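Local coordinates for protein cobalamin biosynthesis precorrin-6Y methylase (CbiE) (Archaeoglobus fulgidus, PDB 2BB3) that probably methylates a precorrin intermediate, with S-adenosylmethionine as methyl donor, on the pathway to adenosylcobalamin, at residues A[29-32]-A[33-37]. Sequence-based numbering, arbitrary orientation.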
loop_
_atom_site.group_PDB
_atom_site.type_symbol
_atom_site.label_atom_id
_atom_site.label_comp_id
_atom_site.label_asym_id
_atom_site.label_seq_id
_atom_site.Cartn_x
_atom_site.Cartn_y
_atom_site.Cartn_z
ATOM N N SER A 29 1.068 2.270 11.977
ATOM C CA SER A 29 2.353 2.250 12.659
ATOM C C SER A 29 3.425 1.752 11.707
ATOM O O SER A 29 4.623 1.883 11.968
ATOM C CB SER A 29 2.294 1.307 13.852
ATOM O OG SER A 29 2.080 -0.025 13.419
ATOM N N GLY A 30 2.995 1.180 10.591
ATOM C CA GLY A 30 3.965 0.635 9.662
ATOM C C GLY A 30 4.188 -0.836 9.956
ATOM O O GLY A 30 3.496 -1.420 10.796
ATOM N N THR A 31 5.167 -1.440 9.297
ATOM C CA THR A 31 5.420 -2.865 9.477
ATOM C C THR A 31 6.782 -3.127 10.091
ATOM O O THR A 31 6.915 -3.955 10.988
ATOM C CB THR A 31 5.342 -3.596 8.124
ATOM O OG1 THR A 31 4.056 -3.356 7.534
ATOM C CG2 THR A 31 5.542 -5.097 8.310
ATOM N N CYS A 32 7.776 -2.396 9.598
ATOM C CA CYS A 32 9.160 -2.493 10.059
ATOM C C CYS A 32 9.507 -1.233 10.834
ATOM O O CYS A 32 8.773 -0.247 10.779
ATOM C CB CYS A 32 10.078 -2.602 8.852
ATOM S SG CYS A 32 9.401 -3.772 7.646
ATOM N N ARG A 33 10.621 -1.266 11.551
ATOM C CA ARG A 33 11.057 -0.109 12.314
ATOM C C ARG A 33 11.479 0.981 11.335
ATOM O O ARG A 33 12.109 0.695 10.314
ATOM C CB ARG A 33 12.232 -0.487 13.224
ATOM C CG ARG A 33 11.859 -1.433 14.373
ATOM C CD ARG A 33 10.946 -0.738 15.379
ATOM N NE ARG A 33 10.003 -1.663 16.014
ATOM C CZ ARG A 33 10.189 -2.264 17.187
ATOM N NH1 ARG A 33 11.295 -2.051 17.891
ATOM N NH2 ARG A 33 9.259 -3.086 17.659
ATOM N N GLY A 34 11.115 2.225 11.640
ATOM C CA GLY A 34 11.473 3.336 10.775
ATOM C C GLY A 34 10.626 3.446 9.517
ATOM O O GLY A 34 11.126 3.796 8.439
ATOM N N GLN A 35 9.338 3.133 9.648
ATOM C CA GLN A 35 8.425 3.218 8.516
ATOM C C GLN A 35 7.278 4.152 8.811
ATOM O O GLN A 35 6.339 4.259 8.033
ATOM C CB GLN A 35 7.903 1.845 8.126
ATOM C CG GLN A 35 8.926 1.034 7.361
ATOM C CD GLN A 35 8.338 -0.199 6.733
ATOM O OE1 GLN A 35 7.474 -0.844 7.318
ATOM N NE2 GLN A 35 8.813 -0.547 5.544
ATOM N N THR A 36 7.377 4.843 9.941
ATOM C CA THR A 36 6.376 5.819 10.342
ATOM C C THR A 36 6.626 7.101 9.544
ATOM O O THR A 36 7.778 7.410 9.213
ATOM C CB THR A 36 6.485 6.106 11.844
ATOM O OG1 THR A 36 5.753 7.294 12.167
ATOM C CG2 THR A 36 7.947 6.255 12.256
ATOM N N THR A 37 5.559 7.839 9.232
ATOM C CA THR A 37 5.687 9.071 8.453
ATOM C C THR A 37 5.649 10.326 9.320
ATOM O O THR A 37 5.041 10.334 10.393
ATOM C CB THR A 37 4.576 9.185 7.377
ATOM O OG1 THR A 37 3.292 9.275 8.009
ATOM C CG2 THR A 37 4.603 7.971 6.460
HETATM O O HOH W 1 7.527 1.756 11.940
#
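The loop that leads from strand 23-28 to helix 38-46 in this tetrapyrrole methylase curls back on itself, and the amide of Gln35 ties it together from one face. Gln35 OE1 accepts two backbone N-H groups. The bond from Thr31 N to Gln35 OE1 is 3.1 Å long and lies in the carbonyl plane. The bond from Cys32 N to Gln35 OE1 is shorter, 2.8 Å, and nearly straight (165° at the hydrogen), but its donor sits above that plane. With CG beside the backbone N (chi1 -77°) and the chain extended beyond it, the amide is carried back to the N-H groups of Thr31 and Cys32. The amide carbon CD of Gln35 rests on Cys32 CB at 3.6 Å. Cys32 SG lies 3.5 Å from Gln35 OE1 and is disulfide-bonded to Cys188.

Gly30 faces Gln35 across the turn, where a side chain would run into Gln35 CB. One water bridges the backbone across the loop, on the side away from the amide oxygen. It donates to Ser29 O (2.9 Å) and Cys32 O (2.6 Å) and accepts from Gln35 N (3.2 Å).

Thr31 touches the bound S-adenosylhomocysteine, and its OG1 is hydrogen-bonded to Ile123 O. At the far end, Thr37 is the N-cap of helix 38-46, its OG1 accepting from Ala40 N. A leucine in place of Gln35 would probably leave the buried N-H groups of Thr31 and Cys32 without their acceptor and let the turn shift. One side-chain oxygen thus serves two adjacent peptides, holding the backbone of a residue of the S-adenosylhomocysteine pocket beside a disulfide cysteine.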